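Acyl-CoA dehydrogenase (Slackia heliotrinireducens, PDB 4RM7) belongs to the acyl-CoA dehydrogenase family, whose chains combine helical N- and C-terminal domains with a beta-sheet domain in the middle. Local coordinates at residues L94-I99 with L122-A127; T142-E147 with V171-K176; V152-K157 with F217-V222; F159-E164 with S208-A213; S186-P191 with S225-G230. One frame throughout, in Å; residues are numbered along the deposited sequence.

How the contacts relate
Contacts 1, 2 and 3 are buried, contacts 4 and 5 partly buried. Contacts 2 and 3 sit side by side, both about 27 Å from the centre of the chain: strand 143-146 pairs with 168-175 in one, strand 151-161 with 212-221 in the other, and S172 meets K157 between them. Contact 4 uses the same two strands as contact 3 at their other ends, about 19 Å away between centres, where sheet pairing gives way to a turn. Contact 5 ties the segment following strand 212-221 to strand 184-191, its R227 reaching D175 of contact 2. In contact 1 a helix, rather than a strand or loop, meets the sheet, through a side-chain amide.

Contact 1: L94-I99 with L122-A127; sequences LLQLQI and LSYALA
Q96 lays its extended side chain alongside L122 and L126, running against the direction of both, and brings its amide to the backbone between them. Q96 OE1 accepts the N-H of L126 N at 3.1 Å, from above the amide plane, while Q96 NE2 makes a weak hydrogen bond to Y124 O at 3.5 Å. On its way the chain touches apolar atoms: Q96 CG lies 4.1 Å from L126 CD2, and Q96 NE2 is 3.5 Å from L122 CD1. The backbone of Q96 is held as well, for Y124 OH donates to Q96 O at 2.8 Å. One turn on, I99 CD1 meets L126 CD2 at 3.6 Å, the two side chains crossing at about a right angle. Helix 90-103 of the N-terminal domain thus runs across strand 124-127 of the middle domain, their local directions 81° apart. A125 is hydrogen-bonded to A168 and L170 on one edge of the strand; the Q96 amide meets the backbone on the other, firmly at L126 N and weakly at Y124 O, without continuing the sheet.

Contact 2: T142-E147 with V171-K176; sequences THVTRE and VSAYDK
H143 pairs with Y174, and V144 with D175, in parallel register. Y174 N donates to T142 O at 2.8 Å, and V144 N reaches Y174 O at the same distance. K176 N follows, 2.9 Å from V144 O. Strands 143-146 and 168-175 are thereby joined as parallel neighbours in the mixed sheet of the middle domain, with strand 151-161 on the other edge of the first and strand 184-191 on the other edge of the second. Around the imidazole of H143 the contacts are of another kind. The last torsion of K176 (chi4 64°) folds NZ over the centre of that ring, 3.0 Å above its plane, and K176 CE makes a CH-pi contact 4.2 Å from the H143 centroid. The Y174 ring meets H143 rim to rim, the planes 26° apart. Apolar contacts lie on A173, whose CB is 3.8 Å from T142 CG2 and 4.2 Å from V144 CG2. Among the polar ends, T142 OG1 is hydrogen-bonded to E130 and S172 OG to K157, while D175 faces R227.

Contact 3: V152-K157 with F217-V222; sequences VMNGTK and FDNVEV
M153, modelled as selenomethionine, runs beside F217 and points the same way. Its CB rests against V222 CG1 at 4.0 Å; CG stands anti to the backbone N (chi1 178°), and SE then lies over one face of the F217 ring, 4.2 Å from the centroid and 26° off the normal, a Met-aromatic contact. The terminal CE carries on to the indole of W188. The backbones that carry them pair antiparallel. M153 N donates to V220 O at 2.8 Å and M153 O takes V220 N in return; further along, F217 N reaches G155 O at 2.8 Å and G155 N reaches F217 O at 3.3 Å. Between the two pairs the register slips by one residue: a beta bulge, with D218 and N219 facing the single residue N154. The amide of N154 stitches this irregularity. Its OD1 accepts the backbone N-H of N219 at 2.7 Å, the donor standing above the amide plane, and its ND2 donates to N219 OD1 at 3.0 Å, in the plane of its own amide; the two amides are turned 89° apart. The bulge interrupts the pairing of strands 151-161 and 212-221 where the second turns a corner. Its chemistry is divided accordingly: selenium, ring and valine pack in the buried interior, whereas the peptide N-H of N219 at the corner is satisfied by a side-chain amide instead of by regular pairing.

Contact 4: F159-E164 with S208-A213; sequences FVNNGE and SMLPFA
V160 O is gripped by two peptide N-H groups that approach from opposite faces of its plane: G163 N at 2.8 Å and, across the contact, A213 N at 2.9 Å. V160 N in turn donates to A213 O at 2.8 Å. Two residues further along, N162 N donates to P211 O at 2.7 Å, nearly in line with the carbonyl. The bond from G163 closes a type II beta turn, V160 to G163, so the chain turns at the weakly bonded end of strand 151-161, beside the start of strand 212-221 and at the end of the middle-domain sheet. A213 packs against the turn, its CB 4.1 Å from G163 CA and 3.8 Å from E164 N. The ring of F212 lies between the carbonyl oxygens of L210 and F159, with K204 adding a cation-pi contact, although its exact position is doubtful because it is modelled too close to N161. R192 donates a hydrogen bond to E164 O, and F159 packs on G343 of the second subunit.

Contact 5: S186-P191 with S225-G230; sequences SFWMVP and SWRLKG
W226 offers a face of its indole to P191, the two side chains reaching tip to tip; P191 CD sits 3.4 Å from the centroid of the six-membered ring and only 4° off its normal, a CH-pi contact. V190 crosses the same indole at about a right angle, with CG1 4.1 Å from W226 CZ3. The carbonyl of W226 accepts M189 N at 3.0 Å. R227 comes next, its backbone bridged to W188. Its CG, anti to the backbone N (chi1 -167°), lies over the W188 ring, and the two side chains run side by side in the same direction. R227 CB lies 3.9 Å from the centroid of the W188 six-membered ring, and the guanidinium, tilted 47° to the ring, brings NH2 to 3.5 Å from W188 CZ2. Near the same end of the indole, W188 NE1 donates a bent bond to S186 OG at 2.8 Å; that hydroxyl is also hydrogen-bonded to A173 O. L228 then returns to the backbone, its N-H making a nearly straight bond of 2.9 Å to F187 O, while its side chain packs on F187 CB and on L100 and F103 of helix 90-103. The segment after strand 212-221 is thus pinned along strand 184-191. The aliphatic part of R227 covers an aromatic face while its charged end turns to acidic partners, E224 and D175, the latter modelled implausibly close and so of doubtful geometry.

Contact 1: L94-I99 with L122-A127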
# COMPACT_ATOMS: atom_id res chain seq x y z
N LEU A 94 5.26 -31.29 15.00
CA LEU A 94 5.60 -30.76 16.31
C LEU A 94 4.35 -30.32 17.06
O LEU A 94 4.23 -30.54 18.25
CB LEU A 94 6.59 -29.59 16.22
CG LEU A 94 7.97 -29.93 15.66
CD1 LEU A 94 8.92 -28.76 15.82
CD2 LEU A 94 8.53 -31.18 16.30
N LEU A 95 3.42 -29.70 16.34
CA LEU A 95 2.23 -29.20 16.99
C LEU A 95 1.30 -30.35 17.38
O LEU A 95 0.68 -30.33 18.45
CB LEU A 95 1.50 -28.22 16.07
CG LEU A 95 0.18 -27.68 16.63
CD1 LEU A 95 0.43 -26.73 17.79
CD2 LEU A 95 -0.64 -27.01 15.55
N GLN A 96 1.22 -31.35 16.51
CA GLN A 96 0.33 -32.48 16.72
C GLN A 96 0.80 -33.30 17.89
O GLN A 96 0.00 -33.88 18.62
CB GLN A 96 0.27 -33.36 15.47
CG GLN A 96 -0.70 -32.88 14.43
CD GLN A 96 -0.95 -33.92 13.36
OE1 GLN A 96 -1.86 -33.80 12.54
NE2 GLN A 96 -0.11 -34.97 13.36
N LEU A 97 2.11 -33.34 18.05
CA LEU A 97 2.74 -34.04 19.15
C LEU A 97 2.39 -33.36 20.45
O LEU A 97 1.98 -33.99 21.42
CB LEU A 97 4.25 -34.07 18.97
CG LEU A 97 4.95 -34.99 19.97
CD1 LEU A 97 4.30 -36.37 19.93
CD2 LEU A 97 6.44 -35.07 19.69
N GLN A 98 2.57 -32.05 20.45
CA GLN A 98 2.32 -31.23 21.62
C GLN A 98 0.86 -31.32 22.06
O GLN A 98 0.58 -31.53 23.24
CB GLN A 98 2.71 -29.79 21.32
CG GLN A 98 2.78 -28.92 22.54
CD GLN A 98 3.49 -27.63 22.25
OE1 GLN A 98 4.26 -27.53 21.29
NE2 GLN A 98 3.24 -26.61 23.07
N ILE A 99 -0.05 -31.16 21.10
CA ILE A 99 -1.48 -31.26 21.35
C ILE A 99 -1.90 -32.63 21.88
O ILE A 99 -2.71 -32.73 22.80
CB ILE A 99 -2.26 -30.96 20.07
CG1 ILE A 99 -2.23 -29.46 19.79
CG2 ILE A 99 -3.70 -31.41 20.18
CD1 ILE A 99 -2.88 -29.11 18.48
N LEU A 122 4.06 -39.76 12.39
CA LEU A 122 2.99 -39.88 13.35
C LEU A 122 1.88 -40.68 12.72
O LEU A 122 1.59 -40.53 11.55
CB LEU A 122 2.47 -38.51 13.75
CG LEU A 122 3.27 -37.77 14.81
CD1 LEU A 122 2.63 -36.42 15.08
CD2 LEU A 122 3.35 -38.57 16.09
N SER A 123 1.26 -41.55 13.49
CA SER A 123 0.25 -42.45 12.97
C SER A 123 -1.14 -41.86 13.03
O SER A 123 -2.11 -42.55 12.75
CB SER A 123 0.30 -43.79 13.69
OG SER A 123 -0.16 -43.67 15.02
N TYR A 124 -1.26 -40.60 13.42
CA TYR A 124 -2.57 -39.98 13.52
C TYR A 124 -2.63 -38.62 12.84
O TYR A 124 -1.61 -38.00 12.60
CB TYR A 124 -3.01 -39.87 14.97
CG TYR A 124 -2.13 -39.01 15.83
CD1 TYR A 124 -2.37 -37.66 15.94
CD2 TYR A 124 -1.07 -39.54 16.52
CE1 TYR A 124 -1.57 -36.86 16.73
CE2 TYR A 124 -0.27 -38.75 17.31
CZ TYR A 124 -0.52 -37.41 17.41
OH TYR A 124 0.28 -36.62 18.19
N ALA A 125 -3.83 -38.19 12.51
CA ALA A 125 -4.05 -36.88 11.93
C ALA A 125 -5.06 -36.08 12.73
O ALA A 125 -6.08 -36.61 13.13
CB ALA A 125 -4.49 -37.00 10.49
N LEU A 126 -4.76 -34.81 12.96
CA LEU A 126 -5.56 -33.93 13.79
C LEU A 126 -6.78 -33.41 13.04
O LEU A 126 -6.64 -32.83 11.97
CB LEU A 126 -4.68 -32.78 14.24
CG LEU A 126 -5.14 -31.75 15.26
CD1 LEU A 126 -5.53 -32.41 16.58
CD2 LEU A 126 -4.01 -30.75 15.48
N ALA A 127 -7.98 -33.62 13.57
CA ALA A 127 -9.17 -33.13 12.87
C ALA A 127 -10.02 -32.22 13.75
O ALA A 127 -10.79 -32.70 14.58
CB ALA A 127 -10.01 -34.30 12.38

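Contact 2: T142-E147 with V171-K176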
# COMPACT_ATOMS: atom_id res chain seq x y z
N THR A 142 -19.53 -30.80 15.65
CA THR A 142 -19.29 -32.25 15.67
C THR A 142 -19.61 -32.83 17.05
O THR A 142 -19.01 -32.45 18.05
CB THR A 142 -17.82 -32.61 15.29
OG1 THR A 142 -17.60 -32.35 13.90
CG2 THR A 142 -17.52 -34.07 15.54
N HIS A 143 -20.55 -33.77 17.08
CA HIS A 143 -21.08 -34.30 18.34
C HIS A 143 -20.78 -35.78 18.54
O HIS A 143 -20.56 -36.52 17.58
CB HIS A 143 -22.60 -34.12 18.38
CG HIS A 143 -23.05 -32.69 18.33
ND1 HIS A 143 -22.45 -31.70 19.08
CD2 HIS A 143 -24.03 -32.09 17.62
CE1 HIS A 143 -23.05 -30.54 18.83
NE2 HIS A 143 -24.01 -30.76 17.95
N VAL A 144 -20.80 -36.21 19.79
CA VAL A 144 -20.89 -37.62 20.09
C VAL A 144 -22.13 -37.81 20.93
O VAL A 144 -22.34 -37.11 21.90
CB VAL A 144 -19.67 -38.14 20.85
CG1 VAL A 144 -19.91 -39.56 21.32
CG2 VAL A 144 -18.45 -38.11 19.95
N THR A 145 -22.97 -38.75 20.54
CA THR A 145 -24.22 -38.97 21.22
C THR A 145 -24.43 -40.44 21.44
O THR A 145 -23.82 -41.27 20.79
CB THR A 145 -25.40 -38.41 20.43
OG1 THR A 145 -25.57 -39.17 19.24
CG2 THR A 145 -25.15 -36.99 20.06
N ARG A 146 -25.28 -40.76 22.40
CA ARG A 146 -25.63 -42.14 22.68
C ARG A 146 -26.91 -42.47 21.95
O ARG A 146 -27.82 -41.66 21.91
CB ARG A 146 -25.82 -42.36 24.18
CG ARG A 146 -25.46 -43.76 24.64
CD ARG A 146 -25.79 -43.99 26.10
NE ARG A 146 -24.67 -43.67 26.98
CZ ARG A 146 -24.58 -42.54 27.66
NH1 ARG A 146 -23.53 -42.32 28.43
NH2 ARG A 146 -25.53 -41.62 27.55
N GLU A 147 -26.97 -43.64 21.34
CA GLU A 147 -28.19 -44.05 20.68
C GLU A 147 -28.96 -44.95 21.62
O GLU A 147 -30.02 -44.58 22.13
CB GLU A 147 -27.85 -44.81 19.42
CG GLU A 147 -27.27 -43.94 18.32
CD GLU A 147 -27.81 -44.29 16.96
OE1 GLU A 147 -27.54 -45.41 16.49
OE2 GLU A 147 -28.49 -43.45 16.36
N VAL A 171 -9.91 -36.39 16.90
CA VAL A 171 -11.07 -35.57 16.59
C VAL A 171 -11.61 -34.83 17.79
O VAL A 171 -11.82 -35.41 18.85
CB VAL A 171 -12.22 -36.43 16.02
CG1 VAL A 171 -13.30 -35.54 15.46
CG2 VAL A 171 -11.69 -37.32 14.92
N SER A 172 -11.82 -33.53 17.60
CA SER A 172 -12.42 -32.68 18.60
C SER A 172 -13.94 -32.72 18.44
O SER A 172 -14.44 -32.60 17.32
CB SER A 172 -11.91 -31.26 18.46
OG SER A 172 -12.44 -30.68 17.29
N ALA A 173 -14.66 -32.88 19.55
CA ALA A 173 -16.11 -33.06 19.51
C ALA A 173 -16.81 -32.64 20.80
O ALA A 173 -16.23 -32.71 21.88
CB ALA A 173 -16.45 -34.53 19.20
N TYR A 174 -18.05 -32.18 20.68
CA TYR A 174 -18.93 -32.04 21.83
C TYR A 174 -19.42 -33.41 22.25
O TYR A 174 -20.07 -34.11 21.46
CB TYR A 174 -20.13 -31.14 21.53
CG TYR A 174 -19.83 -29.67 21.59
CD1 TYR A 174 -19.11 -29.12 22.64
CD2 TYR A 174 -20.27 -28.82 20.58
CE1 TYR A 174 -18.85 -27.76 22.68
CE2 TYR A 174 -20.01 -27.46 20.62
CZ TYR A 174 -19.29 -26.93 21.67
OH TYR A 174 -19.03 -25.58 21.70
N ASP A 175 -19.09 -33.82 23.47
CA ASP A 175 -19.62 -35.05 24.02
C ASP A 175 -20.94 -34.75 24.71
O ASP A 175 -21.01 -33.89 25.58
CB ASP A 175 -18.63 -35.69 24.98
CG ASP A 175 -19.15 -36.95 25.60
OD1 ASP A 175 -20.23 -37.43 25.20
OD2 ASP A 175 -18.47 -37.49 26.50
N LYS A 176 -21.99 -35.47 24.30
CA LYS A 176 -23.32 -35.28 24.86
C LYS A 176 -23.82 -36.51 25.61
O LYS A 176 -24.98 -36.57 26.02
CB LYS A 176 -24.32 -34.94 23.75
CG LYS A 176 -24.17 -33.58 23.14
CD LYS A 176 -25.53 -32.93 22.99
CE LYS A 176 -25.51 -31.80 21.99
NZ LYS A 176 -25.18 -32.32 20.64

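Contact 3: V152-K157 with F217-V222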
# COMPACT_ATOMS: atom_id res chain seq x y z
N VAL A 152 -22.20 -42.63 19.25
CA VAL A 152 -22.16 -42.33 17.83
C VAL A 152 -21.70 -40.91 17.51
O VAL A 152 -22.19 -39.95 18.07
CB VAL A 152 -23.53 -42.58 17.21
CG1 VAL A 152 -24.51 -41.52 17.66
CG2 VAL A 152 -23.43 -42.64 15.70
N MSE A 153 -20.76 -40.79 16.58
CA MSE A 153 -20.17 -39.50 16.25
C MSE A 153 -20.64 -38.98 14.89
O MSE A 153 -20.67 -39.72 13.90
CB MSE A 153 -18.64 -39.61 16.27
CG MSE A 153 -17.94 -38.31 15.88
SE MSE A 153 -15.98 -38.44 15.77
CE MSE A 153 -15.53 -38.39 17.67
N ASN A 154 -21.00 -37.69 14.86
CA ASN A 154 -21.45 -37.03 13.65
C ASN A 154 -20.88 -35.63 13.55
O ASN A 154 -20.95 -34.85 14.50
CB ASN A 154 -22.98 -36.96 13.59
CG ASN A 154 -23.61 -38.28 13.26
OD1 ASN A 154 -23.56 -38.74 12.11
ND2 ASN A 154 -24.23 -38.91 14.26
N GLY A 155 -20.31 -35.32 12.39
CA GLY A 155 -19.66 -34.05 12.17
C GLY A 155 -18.81 -34.09 10.92
O GLY A 155 -18.67 -35.14 10.28
N THR A 156 -18.23 -32.95 10.57
CA THR A 156 -17.40 -32.80 9.39
C THR A 156 -16.19 -31.95 9.74
O THR A 156 -16.32 -30.83 10.21
CB THR A 156 -18.15 -32.15 8.22
OG1 THR A 156 -19.08 -33.08 7.67
CG2 THR A 156 -17.18 -31.74 7.12
N LYS A 157 -15.00 -32.50 9.50
CA LYS A 157 -13.79 -31.77 9.80
C LYS A 157 -13.15 -31.35 8.50
O LYS A 157 -13.20 -32.06 7.50
CB LYS A 157 -12.85 -32.61 10.64
CG LYS A 157 -13.38 -32.91 12.01
CD LYS A 157 -13.63 -31.65 12.83
CE LYS A 157 -13.99 -32.01 14.26
NZ LYS A 157 -14.20 -30.83 15.16
N PHE A 217 -17.77 -37.61 9.30
CA PHE A 217 -18.13 -38.71 10.18
C PHE A 217 -19.65 -38.90 10.13
O PHE A 217 -20.42 -38.04 10.58
CB PHE A 217 -17.63 -38.43 11.60
CG PHE A 217 -16.15 -38.21 11.68
CD1 PHE A 217 -15.31 -39.24 12.09
CD2 PHE A 217 -15.59 -36.97 11.35
CE1 PHE A 217 -13.93 -39.05 12.16
CE2 PHE A 217 -14.21 -36.77 11.41
CZ PHE A 217 -13.37 -37.81 11.81
N ASP A 218 -20.06 -40.02 9.54
CA ASP A 218 -21.48 -40.34 9.39
C ASP A 218 -21.86 -41.50 10.31
O ASP A 218 -21.57 -42.66 9.99
CB ASP A 218 -21.80 -40.68 7.92
CG ASP A 218 -23.20 -41.25 7.74
OD1 ASP A 218 -24.12 -40.85 8.48
OD2 ASP A 218 -23.37 -42.11 6.84
N ASN A 219 -22.50 -41.18 11.43
CA ASN A 219 -22.82 -42.14 12.50
C ASN A 219 -21.70 -43.13 12.79
O ASN A 219 -21.87 -44.32 12.60
CB ASN A 219 -24.09 -42.92 12.18
CG ASN A 219 -25.33 -42.06 12.25
OD1 ASN A 219 -25.55 -41.35 13.23
ND2 ASN A 219 -26.15 -42.10 11.20
N VAL A 220 -20.55 -42.64 13.24
CA VAL A 220 -19.44 -43.54 13.51
C VAL A 220 -19.45 -44.01 14.95
O VAL A 220 -19.49 -43.20 15.88
CB VAL A 220 -18.11 -42.86 13.20
CG1 VAL A 220 -16.97 -43.81 13.51
CG2 VAL A 220 -18.08 -42.44 11.74
N GLU A 221 -19.46 -45.33 15.13
CA GLU A 221 -19.41 -45.91 16.46
C GLU A 221 -18.06 -45.68 17.10
O GLU A 221 -17.03 -46.12 16.58
CB GLU A 221 -19.69 -47.41 16.41
CG GLU A 221 -21.03 -47.77 15.84
CD GLU A 221 -21.62 -49.01 16.48
OE1 GLU A 221 -20.95 -49.66 17.32
OE2 GLU A 221 -22.78 -49.32 16.15
N VAL A 222 -18.05 -44.99 18.24
CA VAL A 222 -16.80 -44.75 18.93
C VAL A 222 -16.82 -45.44 20.29
O VAL A 222 -17.82 -45.42 21.00
CB VAL A 222 -16.53 -43.23 19.09
CG1 VAL A 222 -16.33 -42.59 17.72
CG2 VAL A 222 -17.67 -42.53 19.83

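Contact 4: F159-E164 with S208-A213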
# COMPACT_ATOMS: atom_id res chain seq x y z
N PHE A 159 -9.87 -29.24 6.34
CA PHE A 159 -8.43 -28.98 6.32
C PHE A 159 -7.66 -29.96 7.21
O PHE A 159 -6.81 -29.56 8.00
CB PHE A 159 -8.15 -27.53 6.75
CG PHE A 159 -9.01 -26.51 6.04
CD1 PHE A 159 -9.02 -26.42 4.65
CD2 PHE A 159 -9.80 -25.61 6.76
CE1 PHE A 159 -9.81 -25.46 3.99
CE2 PHE A 159 -10.59 -24.66 6.10
CZ PHE A 159 -10.59 -24.58 4.72
N VAL A 160 -7.97 -31.25 7.10
CA VAL A 160 -7.32 -32.26 7.91
C VAL A 160 -6.05 -32.72 7.24
O VAL A 160 -6.09 -33.48 6.28
CB VAL A 160 -8.24 -33.48 8.13
CG1 VAL A 160 -7.54 -34.54 8.97
CG2 VAL A 160 -9.57 -33.06 8.77
N ASN A 161 -4.90 -32.25 7.74
CA ASN A 161 -3.63 -32.65 7.17
C ASN A 161 -3.50 -34.16 7.17
O ASN A 161 -3.67 -34.81 8.20
CB ASN A 161 -2.43 -32.06 7.92
CG ASN A 161 -1.13 -32.77 7.58
OD1 ASN A 161 -0.65 -33.61 8.34
ND2 ASN A 161 -0.57 -32.47 6.41
N ASN A 162 -3.19 -34.69 5.99
CA ASN A 162 -3.11 -36.14 5.76
C ASN A 162 -4.36 -36.90 6.19
O ASN A 162 -4.30 -38.08 6.55
CB ASN A 162 -1.88 -36.74 6.44
CG ASN A 162 -1.52 -38.13 5.87
OD1 ASN A 162 -1.78 -38.42 4.69
ND2 ASN A 162 -0.96 -38.98 6.72
N GLY A 163 -5.50 -36.22 6.12
CA GLY A 163 -6.76 -36.84 6.51
C GLY A 163 -7.10 -38.07 5.70
O GLY A 163 -7.69 -39.01 6.20
N GLU A 164 -6.68 -38.07 4.44
CA GLU A 164 -7.04 -39.11 3.50
C GLU A 164 -6.44 -40.47 3.81
O GLU A 164 -7.06 -41.49 3.55
CB GLU A 164 -6.62 -38.68 2.10
CG GLU A 164 -7.15 -39.56 1.00
CD GLU A 164 -6.69 -39.10 -0.36
OE1 GLU A 164 -6.09 -38.00 -0.45
OE2 GLU A 164 -6.92 -39.83 -1.34
N SER A 208 2.21 -28.40 -1.41
CA SER A 208 1.96 -29.74 -1.93
C SER A 208 2.27 -30.88 -0.95
O SER A 208 1.59 -31.90 -0.95
CB SER A 208 2.77 -29.94 -3.21
OG SER A 208 2.32 -29.06 -4.24
N MSE A 209 3.23 -30.67 -0.08
CA MSE A 209 3.70 -31.71 0.80
C MSE A 209 2.88 -31.80 2.04
O MSE A 209 3.18 -32.58 2.95
CB MSE A 209 5.14 -31.45 1.15
CG MSE A 209 6.01 -31.92 0.01
SE MSE A 209 7.84 -31.68 0.62
CE MSE A 209 8.54 -30.62 -0.86
N LEU A 210 1.84 -30.99 2.12
CA LEU A 210 1.00 -31.03 3.28
C LEU A 210 -0.42 -31.21 2.77
O LEU A 210 -1.27 -30.33 2.87
CB LEU A 210 1.15 -29.71 4.03
CG LEU A 210 0.81 -29.63 5.51
CD1 LEU A 210 1.64 -30.60 6.33
CD2 LEU A 210 0.99 -28.21 6.02
N PRO A 211 -0.70 -32.38 2.19
CA PRO A 211 -2.02 -32.64 1.63
C PRO A 211 -3.09 -32.72 2.69
O PRO A 211 -2.91 -33.45 3.65
CB PRO A 211 -1.86 -34.03 1.02
CG PRO A 211 -0.81 -34.65 1.84
CD PRO A 211 0.17 -33.56 2.10
N PHE A 212 -4.18 -32.00 2.49
CA PHE A 212 -5.29 -31.92 3.42
C PHE A 212 -6.53 -32.65 2.89
O PHE A 212 -6.60 -32.95 1.73
CB PHE A 212 -5.70 -30.46 3.59
CG PHE A 212 -4.71 -29.63 4.33
CD1 PHE A 212 -4.66 -28.27 4.13
CD2 PHE A 212 -3.85 -30.20 5.25
CE1 PHE A 212 -3.75 -27.49 4.82
CE2 PHE A 212 -2.95 -29.43 5.95
CZ PHE A 212 -2.89 -28.07 5.73
N ALA A 213 -7.50 -32.91 3.76
CA ALA A 213 -8.77 -33.49 3.32
C ALA A 213 -9.90 -32.96 4.17
O ALA A 213 -9.69 -32.54 5.30
CB ALA A 213 -8.73 -35.01 3.40

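Contact 5: S186-P191 with S225-G230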
# COMPACT_ATOMS: atom_id res chain seq x y z
N SER A 186 -14.31 -32.44 24.04
CA SER A 186 -13.71 -33.77 24.15
C SER A 186 -12.88 -34.11 22.93
O SER A 186 -13.16 -33.63 21.83
CB SER A 186 -14.80 -34.82 24.32
OG SER A 186 -15.51 -35.01 23.11
N PHE A 187 -11.85 -34.93 23.14
CA PHE A 187 -11.02 -35.42 22.05
C PHE A 187 -11.17 -36.93 21.94
O PHE A 187 -11.26 -37.63 22.95
CB PHE A 187 -9.55 -35.06 22.27
CG PHE A 187 -9.10 -33.82 21.52
CD1 PHE A 187 -8.97 -33.84 20.14
CD2 PHE A 187 -8.77 -32.65 22.21
CE1 PHE A 187 -8.55 -32.71 19.44
CE2 PHE A 187 -8.35 -31.52 21.52
CZ PHE A 187 -8.24 -31.55 20.14
N TRP A 188 -11.18 -37.43 20.70
CA TRP A 188 -11.34 -38.85 20.44
C TRP A 188 -10.32 -39.35 19.41
O TRP A 188 -10.24 -38.80 18.31
CB TRP A 188 -12.74 -39.14 19.92
CG TRP A 188 -13.84 -38.72 20.83
CD1 TRP A 188 -14.32 -37.46 21.02
CD2 TRP A 188 -14.63 -39.59 21.66
NE1 TRP A 188 -15.36 -37.49 21.93
CE2 TRP A 188 -15.56 -38.78 22.34
CE3 TRP A 188 -14.62 -40.97 21.90
CZ2 TRP A 188 -16.48 -39.31 23.24
CZ3 TRP A 188 -15.54 -41.49 22.79
CH2 TRP A 188 -16.45 -40.66 23.45
N MSE A 189 -9.57 -40.39 19.76
CA MSE A 189 -8.64 -40.98 18.80
C MSE A 189 -9.33 -42.09 18.01
O MSE A 189 -9.39 -43.25 18.44
CB MSE A 189 -7.40 -41.53 19.53
CG MSE A 189 -6.31 -42.08 18.62
SE MSE A 189 -5.53 -40.71 17.47
CE MSE A 189 -4.54 -39.68 18.78
N VAL A 190 -9.86 -41.74 16.84
CA VAL A 190 -10.70 -42.66 16.08
C VAL A 190 -9.94 -43.37 14.98
O VAL A 190 -9.35 -42.73 14.12
CB VAL A 190 -11.89 -41.91 15.46
CG1 VAL A 190 -12.80 -42.87 14.70
CG2 VAL A 190 -12.65 -41.16 16.53
N PRO A 191 -9.94 -44.71 15.01
CA PRO A 191 -9.35 -45.53 13.94
C PRO A 191 -10.01 -45.21 12.60
O PRO A 191 -11.23 -45.11 12.54
CB PRO A 191 -9.67 -46.97 14.36
CG PRO A 191 -9.93 -46.89 15.83
CD PRO A 191 -10.52 -45.54 16.08
N SER A 225 -12.96 -46.18 25.29
CA SER A 225 -11.50 -46.24 25.44
C SER A 225 -10.77 -45.31 24.46
O SER A 225 -9.58 -45.07 24.61
CB SER A 225 -11.00 -47.67 25.25
OG SER A 225 -11.10 -48.09 23.89
N TRP A 226 -11.49 -44.79 23.47
CA TRP A 226 -10.90 -43.91 22.47
C TRP A 226 -10.83 -42.46 22.95
O TRP A 226 -10.03 -41.68 22.44
CB TRP A 226 -11.69 -43.98 21.16
CG TRP A 226 -11.66 -45.32 20.49
CD1 TRP A 226 -10.93 -46.41 20.88
CD2 TRP A 226 -12.39 -45.73 19.33
NE1 TRP A 226 -11.16 -47.46 20.03
CE2 TRP A 226 -12.05 -47.07 19.07
CE3 TRP A 226 -13.31 -45.09 18.49
CZ2 TRP A 226 -12.60 -47.78 17.99
CZ3 TRP A 226 -13.85 -45.80 17.43
CH2 TRP A 226 -13.49 -47.13 17.19
N ARG A 227 -11.66 -42.10 23.92
CA ARG A 227 -11.68 -40.72 24.41
C ARG A 227 -10.39 -40.38 25.14
O ARG A 227 -9.90 -41.18 25.95
CB ARG A 227 -12.87 -40.48 25.33
CG ARG A 227 -13.14 -39.01 25.62
CD ARG A 227 -13.66 -38.80 27.03
NE ARG A 227 -14.84 -39.60 27.32
CZ ARG A 227 -16.09 -39.21 27.04
NH1 ARG A 227 -17.11 -40.00 27.34
NH2 ARG A 227 -16.30 -38.03 26.45
N LEU A 228 -9.83 -39.21 24.85
CA LEU A 228 -8.60 -38.79 25.50
C LEU A 228 -8.90 -38.37 26.94
O LEU A 228 -9.77 -37.53 27.17
CB LEU A 228 -7.94 -37.64 24.74
CG LEU A 228 -7.28 -37.91 23.38
CD1 LEU A 228 -6.27 -36.79 23.04
CD2 LEU A 228 -6.62 -39.28 23.32
N LYS A 229 -8.19 -38.98 27.88
CA LYS A 229 -8.32 -38.67 29.30
C LYS A 229 -7.05 -38.00 29.78
O LYS A 229 -6.12 -38.68 30.20
CB LYS A 229 -8.59 -39.94 30.10
CG LYS A 229 -9.45 -40.97 29.36
CD LYS A 229 -10.02 -42.02 30.30
CE LYS A 229 -11.11 -41.43 31.20
NZ LYS A 229 -11.39 -42.25 32.43
N GLY A 230 -7.00 -36.67 29.70
CA GLY A 230 -5.76 -35.96 29.97
C GLY A 230 -5.82 -34.90 31.04
O GLY A 230 -6.88 -34.62 31.61